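Local coordinates for protein porin (Rhodobacter blasticus, PDB 3PRN) that forms trimeric channels across the outer membrane that let small hydrophilic solutes, up to about 0.6 kDa, diffuse through passively, at residues 50-61 against 115-123. The protein carries 1 engineered substitution. Residues are numbered along the deposited sequence; the frame is centred on the assembly and turned at random.
Sequences KLRMQWDDGDAF and FAYNSKYDA. With MG (magnesium ion), chain B; C8E ((hydroxyethyloxy)tri(ethyloxy)octane), chain C; C8E ((hydroxyethyloxy)tri(ethyloxy)octane), chain D.
Strand 46-56 of the porin beta-barrel runs past the irregular segment 115-123, with the CA atoms of Arg52 and Ser119 6.4 Å apart. Segment 115-123 belongs to the long loop between helix 88-91 and strand 131-138, consistent with the inward-folded loop of general porins that narrows the pore. Arg52 and Lys50 both meet Tyr117. CE2 of Tyr117 lies over one guanidinium face of Arg52, near the rim, with the two planes 71° apart. Lys50 places its ammonium over the face of the phenol ring, a cation-pi contact. In the guanidinium plane, NH1 of Arg52 donates to OG of Ser119 at 3.0 Å, while NE donates to Asn34 OD1. An alanine in place of Arg52 removes this guanidinium and would probably cost Ser119 OG and Asn34 OD1 this donor and leave the CE2 edge of the Tyr117 ring without the cation beside it.

Farther along, Lys120 stretches out fully beyond CG (chi2 -173°, chi3 179°) and crosses Gln54 at about a right angle. Its ammonium ends between two acids, in a salt-bridge network that ties the loop to the strand end. Asp59 sits in the type II turn 56-59, and its OD2 accepts a hydrogen bond from the backbone N of Asp56. OD1 of Asp56 pairs with Arg30 and accepts from a water that coordinates the magnesium ion held by Asp57 and Ser28. Lys120 NZ meets Asp59 OD2 on its syn side at 2.9 Å. Gln54 OE1 accepts from Arg32 NE. Asp56 OD2 receives Gln54 NE2 on its syn lone pair at 3.0 Å and Lys120 NZ on the anti side at 2.6 Å.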
loop_
_atom_site.group_PDB
_atom_site.type_symbol
_atom_site.label_atom_id
_atom_site.label_comp_id
_atom_site.label_asym_id
_atom_site.label_seq_id
_atom_site.Cartn_x
_atom_site.Cartn_y
_atom_site.Cartn_z
ATOM N N LYS A 50 -13.721 -1.205 1.287
ATOM C CA LYS A 50 -12.615 -1.773 2.022
ATOM C C LYS A 50 -11.518 -2.288 1.080
ATOM O O LYS A 50 -11.759 -2.770 -0.042
ATOM C CB LYS A 50 -13.111 -2.839 2.946
ATOM C CG LYS A 50 -12.688 -4.273 2.653
ATOM C CD LYS A 50 -12.799 -5.160 3.911
ATOM C CE LYS A 50 -13.467 -6.514 3.656
ATOM N NZ LYS A 50 -13.719 -7.281 4.888
ATOM N N LEU A 51 -10.314 -2.157 1.607
ATOM C CA LEU A 51 -9.116 -2.619 0.920
ATOM C C LEU A 51 -8.330 -3.465 1.958
ATOM O O LEU A 51 -8.307 -3.089 3.159
ATOM C CB LEU A 51 -8.275 -1.454 0.441
ATOM C CG LEU A 51 -7.103 -1.760 -0.463
ATOM C CD1 LEU A 51 -7.569 -2.243 -1.831
ATOM C CD2 LEU A 51 -6.221 -0.537 -0.643
ATOM N N ARG A 52 -7.651 -4.519 1.535
ATOM C CA ARG A 52 -6.795 -5.301 2.429
ATOM C C ARG A 52 -5.336 -5.319 1.931
ATOM O O ARG A 52 -5.057 -5.415 0.707
ATOM C CB ARG A 52 -7.288 -6.763 2.496
ATOM C CG ARG A 52 -6.474 -7.715 3.353
ATOM C CD ARG A 52 -7.251 -9.011 3.647
ATOM N NE ARG A 52 -8.435 -8.680 4.538
ATOM C CZ ARG A 52 -9.337 -9.605 4.860
ATOM N NH1 ARG A 52 -9.224 -10.887 4.399
ATOM N NH2 ARG A 52 -10.343 -9.329 5.671
ATOM N N MET A 53 -4.378 -5.246 2.839
ATOM C CA MET A 53 -2.953 -5.379 2.570
ATOM C C MET A 53 -2.509 -6.542 3.484
ATOM O O MET A 53 -2.614 -6.485 4.695
ATOM C CB MET A 53 -2.119 -4.134 2.911
ATOM C CG MET A 53 -2.508 -2.994 1.913
ATOM S SD MET A 53 -1.551 -1.479 2.399
ATOM C CE MET A 53 -0.017 -1.921 1.585
ATOM N N GLN A 54 -2.218 -7.702 2.858
ATOM C CA GLN A 54 -1.820 -8.860 3.623
ATOM C C GLN A 54 -0.495 -9.418 3.112
ATOM O O GLN A 54 -0.357 -9.559 1.898
ATOM C CB GLN A 54 -2.864 -9.962 3.519
ATOM C CG GLN A 54 -2.563 -11.200 4.391
ATOM C CD GLN A 54 -3.740 -12.167 4.285
ATOM O OE1 GLN A 54 -4.859 -11.746 4.678
ATOM N NE2 GLN A 54 -3.532 -13.373 3.785
ATOM N N TRP A 55 0.394 -9.720 4.049
ATOM C CA TRP A 55 1.668 -10.325 3.727
ATOM C C TRP A 55 1.722 -11.694 4.446
ATOM O O TRP A 55 1.325 -11.812 5.626
ATOM C CB TRP A 55 2.837 -9.419 4.244
ATOM C CG TRP A 55 4.178 -10.100 4.028
ATOM C CD1 TRP A 55 4.948 -10.070 2.894
ATOM C CD2 TRP A 55 4.888 -10.905 4.987
ATOM N NE1 TRP A 55 6.088 -10.791 3.094
ATOM C CE2 TRP A 55 6.083 -11.338 4.355
ATOM C CE3 TRP A 55 4.612 -11.352 6.278
ATOM C CZ2 TRP A 55 6.996 -12.189 4.985
ATOM C CZ3 TRP A 55 5.521 -12.177 6.925
ATOM C CH2 TRP A 55 6.727 -12.597 6.254
ATOM N N ASP A 56 2.219 -12.694 3.755
ATOM C CA ASP A 56 2.500 -14.006 4.309
ATOM C C ASP A 56 3.957 -14.403 4.044
ATOM O O ASP A 56 4.534 -14.043 3.033
ATOM C CB ASP A 56 1.564 -15.081 3.677
ATOM C CG ASP A 56 0.115 -14.902 4.192
ATOM O OD1 ASP A 56 -0.205 -15.512 5.214
ATOM O OD2 ASP A 56 -0.675 -14.196 3.536
ATOM N N ASP A 57 4.544 -15.178 4.954
ATOM C CA ASP A 57 5.911 -15.668 4.715
ATOM C C ASP A 57 5.892 -16.439 3.390
ATOM O O ASP A 57 4.931 -17.147 3.041
ATOM C CB ASP A 57 6.422 -16.522 5.889
ATOM C CG ASP A 57 5.609 -17.797 5.969
ATOM O OD1 ASP A 57 4.520 -17.758 6.590
ATOM O OD2 ASP A 57 6.021 -18.814 5.364
ATOM N N GLY A 58 6.957 -16.246 2.620
ATOM C CA GLY A 58 7.050 -16.916 1.298
ATOM C C GLY A 58 6.515 -16.065 0.161
ATOM O O GLY A 58 6.737 -16.446 -1.007
ATOM N N ASP A 59 5.784 -14.938 0.440
ATOM C CA ASP A 59 5.201 -14.147 -0.648
ATOM C C ASP A 59 6.279 -13.660 -1.627
ATOM O O ASP A 59 7.386 -13.220 -1.285
ATOM C CB ASP A 59 4.453 -12.851 -0.206
ATOM C CG ASP A 59 3.044 -13.180 0.263
ATOM O OD1 ASP A 59 2.629 -14.313 0.109
ATOM O OD2 ASP A 59 2.386 -12.276 0.841
ATOM N N ALA A 60 5.871 -13.730 -2.886
ATOM C CA ALA A 60 6.766 -13.313 -3.966
ATOM C C ALA A 60 7.179 -11.844 -3.775
ATOM O O ALA A 60 6.383 -10.980 -3.384
ATOM C CB ALA A 60 5.950 -13.415 -5.274
ATOM N N PHE A 61 8.422 -11.568 -4.104
ATOM C CA PHE A 61 9.068 -10.294 -4.056
ATOM C C PHE A 61 9.311 -9.750 -2.665
ATOM O O PHE A 61 9.759 -8.602 -2.579
ATOM C CB PHE A 61 8.301 -9.280 -4.917
ATOM C CG PHE A 61 7.934 -9.825 -6.288
ATOM C CD1 PHE A 61 8.935 -10.143 -7.194
ATOM C CD2 PHE A 61 6.613 -9.996 -6.626
ATOM C CE1 PHE A 61 8.575 -10.641 -8.447
ATOM C CE2 PHE A 61 6.250 -10.495 -7.871
ATOM C CZ PHE A 61 7.241 -10.818 -8.781
ATOM N N PHE A 115 -15.560 -19.787 -5.056
ATOM C CA PHE A 115 -15.037 -18.422 -4.908
ATOM C C PHE A 115 -15.220 -17.934 -3.466
ATOM O O PHE A 115 -16.153 -18.297 -2.747
ATOM C CB PHE A 115 -15.778 -17.471 -5.851
ATOM C CG PHE A 115 -15.436 -17.686 -7.295
ATOM C CD1 PHE A 115 -14.104 -17.919 -7.653
ATOM C CD2 PHE A 115 -16.423 -17.643 -8.257
ATOM C CE1 PHE A 115 -13.772 -18.120 -8.976
ATOM C CE2 PHE A 115 -16.077 -17.843 -9.582
ATOM C CZ PHE A 115 -14.779 -18.062 -9.939
ATOM N N ALA A 116 -14.299 -17.037 -3.086
ATOM C CA ALA A 116 -14.422 -16.431 -1.731
ATOM C C ALA A 116 -13.733 -15.069 -1.820
ATOM O O ALA A 116 -12.960 -14.843 -2.775
ATOM C CB ALA A 116 -13.735 -17.333 -0.706
ATOM N N TYR A 117 -13.882 -14.228 -0.805
ATOM C CA TYR A 117 -13.156 -12.951 -0.832
ATOM C C TYR A 117 -11.663 -13.139 -1.144
ATOM O O TYR A 117 -11.003 -13.949 -0.497
ATOM C CB TYR A 117 -13.272 -12.330 0.574
ATOM C CG TYR A 117 -12.650 -10.957 0.715
ATOM C CD1 TYR A 117 -13.212 -9.844 0.136
ATOM C CD2 TYR A 117 -11.467 -10.815 1.436
ATOM C CE1 TYR A 117 -12.625 -8.570 0.285
ATOM C CE2 TYR A 117 -10.877 -9.547 1.607
ATOM C CZ TYR A 117 -11.461 -8.446 1.040
ATOM O OH TYR A 117 -10.868 -7.201 1.190
ATOM N N ASN A 118 -11.115 -12.347 -2.062
ATOM C CA ASN A 118 -9.687 -12.546 -2.428
ATOM C C ASN A 118 -8.834 -11.609 -1.589
ATOM O O ASN A 118 -8.947 -10.362 -1.759
ATOM C CB ASN A 118 -9.487 -12.244 -3.925
ATOM C CG ASN A 118 -10.343 -13.212 -4.761
ATOM O OD1 ASN A 118 -10.229 -14.417 -4.582
ATOM N ND2 ASN A 118 -11.146 -12.677 -5.660
ATOM N N SER A 119 -8.021 -12.155 -0.709
ATOM C CA SER A 119 -7.247 -11.310 0.183
ATOM C C SER A 119 -6.085 -10.591 -0.472
ATOM O O SER A 119 -5.637 -9.597 0.144
ATOM C CB SER A 119 -6.707 -12.095 1.388
ATOM O OG SER A 119 -7.744 -12.391 2.291
ATOM N N LYS A 120 -5.609 -11.038 -1.614
ATOM C CA LYS A 120 -4.444 -10.495 -2.248
ATOM C C LYS A 120 -4.606 -10.318 -3.753
ATOM O O LYS A 120 -5.612 -10.820 -4.273
ATOM C CB LYS A 120 -3.297 -11.543 -2.114
ATOM C CG LYS A 120 -2.886 -11.651 -0.634
ATOM C CD LYS A 120 -1.656 -12.555 -0.559
ATOM C CE LYS A 120 -1.205 -12.676 0.878
ATOM N NZ LYS A 120 -0.115 -13.661 1.049
ATOM N N TYR A 121 -3.637 -9.705 -4.391
ATOM C CA TYR A 121 -3.629 -9.529 -5.836
ATOM C C TYR A 121 -3.406 -10.937 -6.450
ATOM O O TYR A 121 -3.056 -11.889 -5.728
ATOM C CB TYR A 121 -2.498 -8.573 -6.217
ATOM C CG TYR A 121 -1.104 -9.217 -6.100
ATOM C CD1 TYR A 121 -0.525 -9.952 -7.135
ATOM C CD2 TYR A 121 -0.388 -9.068 -4.932
ATOM C CE1 TYR A 121 0.747 -10.495 -7.034
ATOM C CE2 TYR A 121 0.877 -9.614 -4.785
ATOM C CZ TYR A 121 1.443 -10.316 -5.837
ATOM O OH TYR A 121 2.705 -10.878 -5.645
ATOM N N ASP A 122 -3.631 -11.097 -7.726
ATOM C CA ASP A 122 -3.355 -12.402 -8.389
ATOM C C ASP A 122 -2.456 -12.153 -9.599
ATOM O O ASP A 122 -2.935 -11.541 -10.547
ATOM C CB ASP A 122 -4.650 -13.044 -8.867
ATOM C CG ASP A 122 -4.377 -14.374 -9.590
ATOM O OD1 ASP A 122 -3.269 -14.685 -10.040
ATOM O OD2 ASP A 122 -5.340 -15.151 -9.694
ATOM N N ALA A 123 -1.199 -12.586 -9.567
ATOM C CA ALA A 123 -0.287 -12.264 -10.680
ATOM C C ALA A 123 -0.660 -12.964 -11.986
ATOM O O ALA A 123 -0.237 -12.447 -13.021
ATOM C CB ALA A 123 1.177 -12.613 -10.323
HETATM MG MG MG B . 2.935 -19.154 6.483
HETATM C C1 C8E C . -0.586 -3.699 -8.472
HETATM C C2 C8E C . -0.280 -4.384 -7.223
HETATM C C3 C8E C . 1.026 -5.043 -7.263
HETATM C C4 C8E C . 0.750 -6.437 -7.609
HETATM C C5 C8E C . 1.539 -6.659 -8.855
HETATM C C6 C8E C . 2.555 -7.633 -8.626
HETATM C C7 C8E C . 2.742 -8.114 -9.966
HETATM C C8 C8E C . 3.895 -9.029 -10.026
HETATM O O9 C8E C . 3.903 -10.060 -11.028
HETATM C C10 C8E C . 4.318 -9.648 -12.319
HETATM C C11 C8E C . 4.298 -10.873 -13.201
HETATM O O12 C8E C . 5.122 -11.961 -12.676
HETATM C C13 C8E C . 4.496 -13.016 -11.858
HETATM C C14 C8E C . 4.759 -13.163 -10.327
HETATM O O15 C8E C . 4.841 -14.368 -9.490
HETATM C C16 C8E C . 3.683 -14.545 -8.649
HETATM C C17 C8E C . 3.433 -13.559 -7.499
HETATM O O18 C8E C . 2.474 -13.618 -6.465
HETATM C C19 C8E C . 2.323 -14.781 -5.614
HETATM C C20 C8E C . 2.433 -14.513 -4.010
HETATM O O21 C8E C . 3.540 -15.261 -3.486
HETATM C C1 C8E D . 3.925 -7.302 -4.132
HETATM C C2 C8E D . 4.460 -5.952 -4.019
HETATM C C3 C8E D . 4.714 -5.350 -5.329
HETATM C C4 C8E D . 6.136 -5.567 -5.591
HETATM C C5 C8E D . 6.152 -6.327 -6.873
HETATM C C6 C8E D . 6.784 -5.557 -7.893
HETATM C C7 C8E D . 7.224 -6.611 -8.762
HETATM C C8 C8E D . 7.767 -6.053 -10.012
HETATM O O9 C8E D . 8.778 -6.796 -10.716
HETATM C C10 C8E D . 8.296 -7.846 -11.537
HETATM C C11 C8E D . 9.496 -8.464 -12.213
HETATM O O12 C8E D . 10.285 -7.490 -12.965
HETATM C C13 C8E D . 11.455 -6.856 -12.329
HETATM C C14 C8E D . 11.480 -5.351 -11.922
HETATM O O15 C8E D . 12.588 -4.385 -11.927
HETATM C C16 C8E D . 13.072 -4.081 -10.602
HETATM C C17 C8E D . 12.171 -3.299 -9.636
HETATM O O18 C8E D . 12.479 -2.757 -8.369
HETATM C C19 C8E D . 13.613 -1.882 -8.156
HETATM C C20 C8E D . 13.285 -0.435 -7.481
HETATM O O21 C8E D . 13.666 0.604 -8.393
HETATM O O HOH W 1 -11.500 -5.444 -0.663
HETATM O O HOH W 2 -3.354 -7.867 0.242
HETATM O O HOH W 3 -6.132 -15.021 3.425
HETATM O O HOH W 4 1.265 -17.307 6.684
HETATM O O HOH W 5 2.528 -18.648 4.076
HETATM O O HOH W 6 4.216 -20.813 5.536
HETATM O O HOH W 7 3.750 -10.943 -3.211
#